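Local coordinates for mitotic checkpoint control protein kinase BUB1 (Drosophila melanogaster, PDB 6JKM), which probably acts as an ATP-binding protein kinase of the mitotic checkpoint at kinetochores, seen here through its C-terminal kinase domain with bound ADP, at residues A[38-43]-A[84-89]; A[79-84]-A[133-138]. All coordinates share one frame; numbering follows the deposited sequence.

Contact 1 of 2, residues A[38-43]-A[84-89]; sequences GHVKRL and LKQERP. With ADP (adenosine-5'-diphosphate), chain B.
Over one face of the Arg88 guanidinium lies that of Arg42, its CZ 3.6 Å above the plane and offset toward the rim. The two groups are tilted 42° to each other, and the side chains cross at about a right angle. Arg42 NH1 and Arg88 NH2, both donors, cannot bond each other, and their 3.0 Å separation is tight enough to leave the exact placing of the exposed Arg42 end doubtful. Arg88 NH1 donates to Ala66 O, which probably steadies that group.

The second flat group, the amide of Gln86, is used at both its polar atoms. NE2 gives a hydrogen bond of 2.9 Å to Lys41 O, which lies in the amide plane, and OE1 accepts from Leu43 N at 3.0 Å in an almost straight bond (171°). With CG anti to the backbone N (chi1 177°) and the chain extended, this strand residue reaches the loop and bridges the backbone polar groups on either side of Arg42, which fixes the rotation of its amide. Val40 CG1 sits 3.6 Å from Gln86 NE2, while Leu43 slides past the glutamine in the reverse direction and lays CD1 3.9 Å from Leu84 CB.

Lys85 points away from this loop, and its NZ meets ADP O1A, O3A and O2B. The loop's cover of strand 81-87 is this chain's own; the phosphate-binding Lys85, salt-bridged to Glu94 of helix 92-104, is characteristic of the protein kinase N-lobe.

Contact 2 of 2, residues A[79-84]-A[133-138]; sequences GKKVAL and FSDYGS. With ADP (adenosine-5'-diphosphate), chain B.
Lys81 and Asp135 form a salt bridge, NZ to OD1 2.9 Å, the carboxylate oxygen being met nearly along its C-O direction. The extended lysine chain crosses the aspartate at about a right angle, at an exposed margin of the contact. Further in, Phe133 N donates to Lys81 O at 3.2 Å. Ser134 N then gives a nearly straight bond of 2.9 Å to ADP N1, the backbone recognition of adenine expected of a kinase hinge.

A chi1 of -175° turns the Phe133 ring away from its own backbone N and sets it beside the nucleotide: CD1 lies 3.5 Å from ADP N1, and Ala83 N is at the ring edge. On the strand side Phe133 CB packs 3.5 Å from Val82 C, and Lys81 CD rests 3.9 Å from Phe133 CD2. Ala83 CB reaches 3.5 Å from ADP N6. Replacing Phe133 with alanine would remove the ring and would probably leave a gap beside the adenine and the aliphatic part of Lys81 without its aromatic neighbour.

The hinge continues through an ST turn, Ser134 OG accepting from Tyr136 N, and runs from strand 127-132, the antiparallel neighbour of strand 81-87, to Ser138 at the N-cap of helix 139-150.

Overall arrangement
Both contacts use strand 81-87, toward different ends of it; Leu84 belongs to both ranges but packs across only in contact 1. Each is partly buried with an exposed charged margin, but contact 1 is the more peripheral, its centre about 22 Å from the centre of the chain against about 16 Å for contact 2. Contact 1 covers the strand from the side turned away from the nucleotide; its polar core is a glutamine amide paired with loop backbone, and its charged pair is of like sign. Contact 2 joins the strand to the hinge and pairs opposite charges instead. ADP links them: Lys85 holds its phosphates, whereas 79-84 and 133-138 border its adenine.

Contact 1 of 2, residues A[38-43]-A[84-89]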
ATOM      1  N   GLY A  38      -1.226  -2.713  30.486  1.00 24.55           N
ATOM      2  CA  GLY A  38      -2.033  -3.884  30.747  1.00 24.90           C
ATOM      3  C   GLY A  38      -3.258  -3.925  29.854  1.00 25.01           C
ATOM      4  O   GLY A  38      -3.538  -4.942  29.225  1.00 24.80           O
ATOM      5  N   HIS A  39      -3.973  -2.809  29.775  1.00 25.15           N
ATOM      6  CA  HIS A  39      -5.248  -2.787  29.074  1.00 24.85           C
ATOM      7  C   HIS A  39      -5.424  -1.508  28.275  1.00 24.05           C
ATOM      8  O   HIS A  39      -5.330  -0.403  28.822  1.00 24.24           O
ATOM      9  CB  HIS A  39      -6.409  -2.945  30.071  1.00 25.93           C
ATOM     10  CG  HIS A  39      -7.758  -2.925  29.427  1.00 26.00           C
ATOM     11  ND1 HIS A  39      -8.290  -4.026  28.774  1.00 25.36           N
ATOM     12  CD2 HIS A  39      -8.700  -1.955  29.337  1.00 26.33           C
ATOM     13  CE1 HIS A  39      -9.482  -3.723  28.303  1.00 25.40           C
ATOM     14  NE2 HIS A  39      -9.760  -2.466  28.630  1.00 25.91           N
ATOM     15  N   VAL A  40      -5.679  -1.665  26.975  1.00 22.73           N
ATOM     16  CA  VAL A  40      -5.956  -0.541  26.111  1.00 22.32           C
ATOM     17  C   VAL A  40      -7.460  -0.429  25.904  1.00 23.51           C
ATOM     18  O   VAL A  40      -8.110  -1.392  25.507  1.00 22.55           O
ATOM     19  CB  VAL A  40      -5.248  -0.682  24.742  1.00 20.69           C
ATOM     20  CG1 VAL A  40      -5.723   0.381  23.800  1.00 20.14           C
ATOM     21  CG2 VAL A  40      -3.740  -0.589  24.923  1.00 20.15           C
ATOM     22  N   LYS A  41      -7.995   0.750  26.208  1.00 25.63           N
ATOM     23  CA  LYS A  41      -9.405   1.041  26.037  1.00 27.53           C
ATOM     24  C   LYS A  41      -9.784   1.133  24.561  1.00 28.13           C
ATOM     25  O   LYS A  41      -8.950   1.441  23.718  1.00 27.64           O
ATOM     26  CB  LYS A  41      -9.767   2.353  26.731  1.00 28.71           C
ATOM     27  CG  LYS A  41      -9.528   2.357  28.215  1.00 30.43           C
ATOM     28  CD  LYS A  41      -9.728   3.751  28.756  1.00 31.71           C
ATOM     29  CE  LYS A  41      -9.326   3.809  30.209  1.00 33.04           C
ATOM     30  NZ  LYS A  41      -7.887   3.470  30.403  1.00 33.34           N
ATOM     31  N   ARG A  42     -11.055   0.869  24.269  1.00 29.66           N
ATOM     32  CA  ARG A  42     -11.607   1.102  22.940  1.00 30.46           C
ATOM     33  C   ARG A  42     -11.591   2.583  22.612  1.00 28.31           C
ATOM     34  O   ARG A  42     -11.964   3.418  23.445  1.00 28.03           O
ATOM     35  CB  ARG A  42     -13.030   0.555  22.860  1.00 34.56           C
ATOM     36  CG  ARG A  42     -13.059  -0.952  22.967  1.00 38.19           C
ATOM     37  CD  ARG A  42     -14.467  -1.522  22.922  1.00 41.77           C
ATOM     38  NE  ARG A  42     -14.425  -2.980  23.038  1.00 44.36           N
ATOM     39  CZ  ARG A  42     -14.264  -3.796  22.000  1.00 45.29           C
ATOM     40  NH1 ARG A  42     -14.180  -3.287  20.783  1.00 47.02           N
ATOM     41  NH2 ARG A  42     -14.219  -5.111  22.172  1.00 45.93           N
ATOM     42  N   LEU A  43     -11.131   2.908  21.405  1.00 26.31           N
ATOM     43  CA  LEU A  43     -11.160   4.283  20.924  1.00 25.55           C
ATOM     44  C   LEU A  43     -12.600   4.778  20.899  1.00 25.74           C
ATOM     45  O   LEU A  43     -13.508   4.032  20.558  1.00 24.33           O
ATOM     46  CB  LEU A  43     -10.544   4.396  19.521  1.00 24.04           C
ATOM     47  CG  LEU A  43      -9.047   4.089  19.414  1.00 23.03           C
ATOM     48  CD1 LEU A  43      -8.546   4.239  17.965  1.00 22.15           C
ATOM     49  CD2 LEU A  43      -8.223   4.929  20.390  1.00 23.03           C
ATOM     50  N   LEU A  84      -5.265   7.087  14.250  1.00 16.60           N
ATOM     51  CA  LEU A  84      -5.100   6.161  15.358  1.00 16.61           C
ATOM     52  C   LEU A  84      -5.683   4.831  14.926  1.00 16.76           C
ATOM     53  O   LEU A  84      -6.864   4.751  14.612  1.00 17.36           O
ATOM     54  CB  LEU A  84      -5.776   6.687  16.633  1.00 16.46           C
ATOM     55  CG  LEU A  84      -5.245   8.058  17.081  1.00 16.24           C
ATOM     56  CD1 LEU A  84      -6.235   9.156  16.769  1.00 15.92           C
ATOM     57  CD2 LEU A  84      -4.896   8.057  18.575  1.00 16.06           C
ATOM     58  N   LYS A  85      -4.856   3.799  14.856  1.00 16.42           N
ATOM     59  CA  LYS A  85      -5.336   2.517  14.361  1.00 16.45           C
ATOM     60  C   LYS A  85      -5.347   1.509  15.486  1.00 16.47           C
ATOM     61  O   LYS A  85      -4.304   1.201  16.072  1.00 15.89           O
ATOM     62  CB  LYS A  85      -4.463   2.017  13.197  1.00 16.30           C
ATOM     63  CG  LYS A  85      -4.941   0.696  12.588  1.00 16.23           C
ATOM     64  CD  LYS A  85      -4.051   0.297  11.387  1.00 16.26           C
ATOM     65  CE  LYS A  85      -4.565  -0.990  10.748  1.00 16.09           C
ATOM     66  NZ  LYS A  85      -3.934  -1.226   9.406  1.00 15.81           N
ATOM     67  N   GLN A  86      -6.537   1.004  15.787  1.00 17.13           N
ATOM     68  CA  GLN A  86      -6.717   0.057  16.874  1.00 17.94           C
ATOM     69  C   GLN A  86      -7.073  -1.306  16.336  1.00 19.16           C
ATOM     70  O   GLN A  86      -7.887  -1.412  15.422  1.00 18.66           O
ATOM     71  CB  GLN A  86      -7.804   0.534  17.815  1.00 17.88           C
ATOM     72  CG  GLN A  86      -8.098  -0.455  18.930  1.00 17.87           C
ATOM     73  CD  GLN A  86      -8.826   0.204  20.061  1.00 17.52           C
ATOM     74  OE1 GLN A  86      -9.965   0.626  19.906  1.00 17.51           O
ATOM     75  NE2 GLN A  86      -8.176   0.307  21.207  1.00 17.28           N
ATOM     76  N   GLU A  87      -6.470  -2.345  16.904  1.00 20.47           N
ATOM     77  CA  GLU A  87      -6.750  -3.710  16.481  1.00 22.53           C
ATOM     78  C   GLU A  87      -6.760  -4.668  17.669  1.00 24.64           C
ATOM     79  O   GLU A  87      -5.933  -4.546  18.562  1.00 24.10           O
ATOM     80  CB  GLU A  87      -5.717  -4.184  15.445  1.00 22.95           C
ATOM     81  CG  GLU A  87      -5.970  -5.623  14.964  1.00 24.59           C
ATOM     82  CD  GLU A  87      -5.316  -5.951  13.630  1.00 26.81           C
ATOM     83  OE1 GLU A  87      -4.769  -5.036  12.967  1.00 27.43           O
ATOM     84  OE2 GLU A  87      -5.364  -7.140  13.231  1.00 28.01           O
ATOM     85  N   ARG A  88      -7.713  -5.600  17.654  1.00 27.17           N
ATOM     86  CA  ARG A  88      -7.800  -6.740  18.571  1.00 29.51           C
ATOM     87  C   ARG A  88      -7.733  -8.036  17.761  1.00 28.14           C
ATOM     88  O   ARG A  88      -8.467  -8.182  16.779  1.00 27.95           O
ATOM     89  CB  ARG A  88      -9.116  -6.735  19.353  1.00 32.62           C
ATOM     90  CG  ARG A  88      -9.359  -5.548  20.254  1.00 35.35           C
ATOM     91  CD  ARG A  88     -10.868  -5.400  20.545  1.00 37.95           C
ATOM     92  NE  ARG A  88     -11.416  -4.225  19.861  1.00 40.00           N
ATOM     93  CZ  ARG A  88     -12.195  -4.263  18.782  1.00 42.06           C
ATOM     94  NH1 ARG A  88     -12.575  -5.424  18.257  1.00 43.61           N
ATOM     95  NH2 ARG A  88     -12.619  -3.129  18.239  1.00 42.97           N
ATOM     96  N   PRO A  89      -6.863  -8.977  18.153  1.00 26.69           N
ATOM     97  CA  PRO A  89      -5.849  -8.841  19.199  1.00 25.86           C
ATOM     98  C   PRO A  89      -4.717  -7.929  18.768  1.00 25.06           C
ATOM     99  O   PRO A  89      -4.731  -7.418  17.642  1.00 24.46           O
ATOM    100  CB  PRO A  89      -5.352 -10.275  19.392  1.00 25.94           C
ATOM    101  CG  PRO A  89      -5.602 -10.932  18.101  1.00 26.16           C
ATOM    102  CD  PRO A  89      -6.897 -10.347  17.615  1.00 26.44           C
TER
HETATM  103  PB  ADP B1501      -7.045  -1.995   7.628  1.00 22.11           P
HETATM  104  O1B ADP B1501      -8.277  -2.179   8.447  1.00 21.86           O
HETATM  105  O2B ADP B1501      -5.910  -2.900   8.071  1.00 21.84           O
HETATM  106  O3B ADP B1501      -7.321  -2.038   6.133  1.00 22.01           O
HETATM  107  PA  ADP B1501      -5.735   0.577   7.151  1.00 20.36           P
HETATM  108  O1A ADP B1501      -4.475   0.935   7.924  1.00 20.42           O
HETATM  109  O2A ADP B1501      -5.666   0.185   5.697  1.00 20.39           O
HETATM  110  O3A ADP B1501      -6.606  -0.476   8.020  1.00 21.02           O
HETATM  111  O5' ADP B1501      -6.741   1.848   7.195  1.00 16.15           O
HETATM  112  C5' ADP B1501      -8.083   1.721   6.716  1.00 16.03           C
HETATM  113  C4' ADP B1501      -8.512   3.004   5.995  1.00 15.68           C
HETATM  114  O4' ADP B1501      -8.471   4.123   6.896  1.00 15.41           O
HETATM  115  C3' ADP B1501      -7.548   3.396   4.895  1.00 15.96           C
HETATM  116  O3' ADP B1501      -7.844   2.754   3.650  1.00 16.00           O
HETATM  117  C2' ADP B1501      -7.782   4.891   4.814  1.00 15.45           C
HETATM  118  O2' ADP B1501      -8.971   5.092   4.027  1.00 15.12           O
HETATM  119  C1' ADP B1501      -8.016   5.310   6.259  1.00 15.15           C
HETATM  120  N9  ADP B1501      -6.683   5.659   6.811  1.00 15.26           N
HETATM  121  C8  ADP B1501      -5.814   4.807   7.412  1.00 15.29           C
HETATM  122  N7  ADP B1501      -4.677   5.445   7.782  1.00 15.15           N
HETATM  123  C5  ADP B1501      -4.794   6.734   7.405  1.00 14.64           C
HETATM  124  C6  ADP B1501      -3.963   7.947   7.498  1.00 14.06           C
HETATM  125  N6  ADP B1501      -2.723   7.925   8.074  1.00 13.78           N
HETATM  126  N1  ADP B1501      -4.474   9.087   6.976  1.00 13.87           N
HETATM  127  C2  ADP B1501      -5.690   9.144   6.411  1.00 14.19           C
HETATM  128  N3  ADP B1501      -6.503   8.077   6.308  1.00 14.54           N
HETATM  129  C4  ADP B1501      -6.113   6.868   6.772  1.00 14.83           C

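Contact 2 of 2, residues A[79-84]-A[133-138]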
ATOM      1  N   GLY A  79       0.141  20.091  17.303  1.00 31.12           N
ATOM      2  CA  GLY A  79      -1.058  20.414  16.545  1.00 31.00           C
ATOM      3  C   GLY A  79      -1.296  19.486  15.367  1.00 30.29           C
ATOM      4  O   GLY A  79      -2.294  19.613  14.673  1.00 30.06           O
ATOM      5  N   LYS A  80      -0.387  18.543  15.144  1.00 30.15           N
ATOM      6  CA  LYS A  80      -0.466  17.668  13.970  1.00 29.94           C
ATOM      7  C   LYS A  80      -1.629  16.670  14.033  1.00 28.94           C
ATOM      8  O   LYS A  80      -1.897  16.072  15.074  1.00 29.31           O
ATOM      9  CB  LYS A  80       0.856  16.919  13.790  1.00 30.89           C
ATOM     10  CG  LYS A  80       1.929  17.753  13.107  1.00 32.28           C
ATOM     11  CD  LYS A  80       3.348  17.257  13.423  1.00 32.59           C
ATOM     12  CE  LYS A  80       4.328  17.665  12.324  1.00 32.39           C
ATOM     13  NZ  LYS A  80       5.744  17.440  12.744  1.00 32.79           N
ATOM     14  N   LYS A  81      -2.319  16.510  12.905  1.00 24.18           N
ATOM     15  CA  LYS A  81      -3.383  15.521  12.774  1.00 23.66           C
ATOM     16  C   LYS A  81      -2.784  14.131  12.648  1.00 21.38           C
ATOM     17  O   LYS A  81      -1.790  13.937  11.949  1.00 20.91           O
ATOM     18  CB  LYS A  81      -4.251  15.813  11.548  1.00 25.91           C
ATOM     19  CG  LYS A  81      -5.499  16.629  11.797  1.00 28.36           C
ATOM     20  CD  LYS A  81      -6.251  16.796  10.476  1.00 29.93           C
ATOM     21  CE  LYS A  81      -7.568  17.523  10.657  1.00 30.73           C
ATOM     22  NZ  LYS A  81      -8.312  17.616   9.356  1.00 32.35           N
ATOM     23  N   VAL A  82      -3.409  13.164  13.304  1.00 19.80           N
ATOM     24  CA  VAL A  82      -2.899  11.804  13.301  1.00 18.83           C
ATOM     25  C   VAL A  82      -4.008  10.805  12.989  1.00 17.81           C
ATOM     26  O   VAL A  82      -5.190  11.079  13.211  1.00 17.37           O
ATOM     27  CB  VAL A  82      -2.262  11.414  14.662  1.00 16.33           C
ATOM     28  CG1 VAL A  82      -1.045  12.297  14.993  1.00 15.98           C
ATOM     29  CG2 VAL A  82      -3.316  11.454  15.784  1.00 16.74           C
ATOM     30  N   ALA A  83      -3.612   9.644  12.466  1.00 17.11           N
ATOM     31  CA  ALA A  83      -4.495   8.483  12.430  1.00 16.50           C
ATOM     32  C   ALA A  83      -4.214   7.633  13.655  1.00 16.88           C
ATOM     33  O   ALA A  83      -3.060   7.467  14.041  1.00 16.99           O
ATOM     34  CB  ALA A  83      -4.294   7.666  11.162  1.00 15.95           C
ATOM     35  N   LEU A  84      -5.265   7.087  14.250  1.00 16.60           N
ATOM     36  CA  LEU A  84      -5.100   6.161  15.358  1.00 16.61           C
ATOM     37  C   LEU A  84      -5.683   4.831  14.926  1.00 16.76           C
ATOM     38  O   LEU A  84      -6.864   4.751  14.612  1.00 17.36           O
ATOM     39  CB  LEU A  84      -5.776   6.687  16.633  1.00 16.46           C
ATOM     40  CG  LEU A  84      -5.245   8.058  17.081  1.00 16.24           C
ATOM     41  CD1 LEU A  84      -6.235   9.156  16.769  1.00 15.92           C
ATOM     42  CD2 LEU A  84      -4.896   8.057  18.575  1.00 16.06           C
ATOM     43  N   PHE A 133      -1.665  11.665   9.694  1.00 17.10           N
ATOM     44  CA  PHE A 133      -2.939  11.637   8.988  1.00 17.29           C
ATOM     45  C   PHE A 133      -2.846  12.336   7.627  1.00 18.00           C
ATOM     46  O   PHE A 133      -2.331  13.448   7.540  1.00 17.35           O
ATOM     47  CB  PHE A 133      -4.014  12.317   9.836  1.00 16.78           C
ATOM     48  CG  PHE A 133      -5.410  12.236   9.256  1.00 16.19           C
ATOM     49  CD1 PHE A 133      -6.158  11.073   9.367  1.00 15.60           C
ATOM     50  CD2 PHE A 133      -5.977  13.332   8.624  1.00 15.45           C
ATOM     51  CE1 PHE A 133      -7.436  11.005   8.858  1.00 15.46           C
ATOM     52  CE2 PHE A 133      -7.263  13.262   8.115  1.00 15.23           C
ATOM     53  CZ  PHE A 133      -7.991  12.101   8.233  1.00 15.08           C
ATOM     54  N   SER A 134      -3.366  11.707   6.576  1.00 19.31           N
ATOM     55  CA  SER A 134      -3.489  12.390   5.288  1.00 20.94           C
ATOM     56  C   SER A 134      -4.874  13.025   5.103  1.00 22.72           C
ATOM     57  O   SER A 134      -5.880  12.334   5.174  1.00 22.14           O
ATOM     58  CB  SER A 134      -3.243  11.420   4.138  1.00 21.01           C
ATOM     59  OG  SER A 134      -3.674  12.007   2.920  1.00 21.48           O
ATOM     60  N   ASP A 135      -4.938  14.320   4.838  1.00 25.22           N
ATOM     61  CA  ASP A 135      -6.242  14.950   4.619  1.00 27.29           C
ATOM     62  C   ASP A 135      -6.875  14.570   3.271  1.00 25.27           C
ATOM     63  O   ASP A 135      -8.042  14.891   3.016  1.00 24.17           O
ATOM     64  CB  ASP A 135      -6.126  16.471   4.703  1.00 31.27           C
ATOM     65  CG  ASP A 135      -5.901  16.963   6.118  1.00 36.53           C
ATOM     66  OD1 ASP A 135      -6.891  17.080   6.884  1.00 38.31           O
ATOM     67  OD2 ASP A 135      -4.728  17.243   6.462  1.00 42.31           O
ATOM     68  N   TYR A 136      -6.113  13.906   2.402  1.00 23.51           N
ATOM     69  CA  TYR A 136      -6.641  13.525   1.095  1.00 22.28           C
ATOM     70  C   TYR A 136      -7.146  12.096   1.084  1.00 20.43           C
ATOM     71  O   TYR A 136      -7.877  11.715   0.191  1.00 20.16           O
ATOM     72  CB  TYR A 136      -5.580  13.706   0.004  1.00 22.76           C
ATOM     73  CG  TYR A 136      -5.059  15.112  -0.074  1.00 23.23           C
ATOM     74  CD1 TYR A 136      -5.706  16.076  -0.840  1.00 23.15           C
ATOM     75  CD2 TYR A 136      -3.930  15.491   0.642  1.00 23.56           C
ATOM     76  CE1 TYR A 136      -5.217  17.376  -0.914  1.00 23.11           C
ATOM     77  CE2 TYR A 136      -3.453  16.784   0.590  1.00 23.54           C
ATOM     78  CZ  TYR A 136      -4.096  17.715  -0.181  1.00 23.37           C
ATOM     79  OH  TYR A 136      -3.598  18.999  -0.227  1.00 23.74           O
ATOM     80  N   GLY A 137      -6.744  11.299   2.065  1.00 19.60           N
ATOM     81  CA  GLY A 137      -7.265   9.946   2.179  1.00 19.07           C
ATOM     82  C   GLY A 137      -6.650   8.972   1.193  1.00 18.41           C
ATOM     83  O   GLY A 137      -5.588   9.217   0.664  1.00 18.43           O
ATOM     84  N   SER A 138      -7.321   7.856   0.946  1.00 17.82           N
ATOM     85  CA  SER A 138      -6.748   6.815   0.100  1.00 17.27           C
ATOM     86  C   SER A 138      -7.059   7.061  -1.367  1.00 17.10           C
ATOM     87  O   SER A 138      -7.853   7.944  -1.715  1.00 16.99           O
ATOM     88  CB  SER A 138      -7.281   5.438   0.497  1.00 17.20           C
ATOM     89  OG  SER A 138      -8.637   5.300   0.075  1.00 16.64           O
TER
HETATM   90  PB  ADP B1501      -7.045  -1.995   7.628  1.00 22.11           P
HETATM   91  O1B ADP B1501      -8.277  -2.179   8.447  1.00 21.86           O
HETATM   92  O2B ADP B1501      -5.910  -2.900   8.071  1.00 21.84           O
HETATM   93  O3B ADP B1501      -7.321  -2.038   6.133  1.00 22.01           O
HETATM   94  PA  ADP B1501      -5.735   0.577   7.151  1.00 20.36           P
HETATM   95  O1A ADP B1501      -4.475   0.935   7.924  1.00 20.42           O
HETATM   96  O2A ADP B1501      -5.666   0.185   5.697  1.00 20.39           O
HETATM   97  O3A ADP B1501      -6.606  -0.476   8.020  1.00 21.02           O
HETATM   98  O5' ADP B1501      -6.741   1.848   7.195  1.00 16.15           O
HETATM   99  C5' ADP B1501      -8.083   1.721   6.716  1.00 16.03           C
HETATM  100  C4' ADP B1501      -8.512   3.004   5.995  1.00 15.68           C
HETATM  101  O4' ADP B1501      -8.471   4.123   6.896  1.00 15.41           O
HETATM  102  C3' ADP B1501      -7.548   3.396   4.895  1.00 15.96           C
HETATM  103  O3' ADP B1501      -7.844   2.754   3.650  1.00 16.00           O
HETATM  104  C2' ADP B1501      -7.782   4.891   4.814  1.00 15.45           C
HETATM  105  O2' ADP B1501      -8.971   5.092   4.027  1.00 15.12           O
HETATM  106  C1' ADP B1501      -8.016   5.310   6.259  1.00 15.15           C
HETATM  107  N9  ADP B1501      -6.683   5.659   6.811  1.00 15.26           N
HETATM  108  C8  ADP B1501      -5.814   4.807   7.412  1.00 15.29           C
HETATM  109  N7  ADP B1501      -4.677   5.445   7.782  1.00 15.15           N
HETATM  110  C5  ADP B1501      -4.794   6.734   7.405  1.00 14.64           C
HETATM  111  C6  ADP B1501      -3.963   7.947   7.498  1.00 14.06           C
HETATM  112  N6  ADP B1501      -2.723   7.925   8.074  1.00 13.78           N
HETATM  113  N1  ADP B1501      -4.474   9.087   6.976  1.00 13.87           N
HETATM  114  C2  ADP B1501      -5.690   9.144   6.411  1.00 14.19           C
HETATM  115  N3  ADP B1501      -6.503   8.077   6.308  1.00 14.54           N
HETATM  116  C4  ADP B1501      -6.113   6.868   6.772  1.00 14.83           C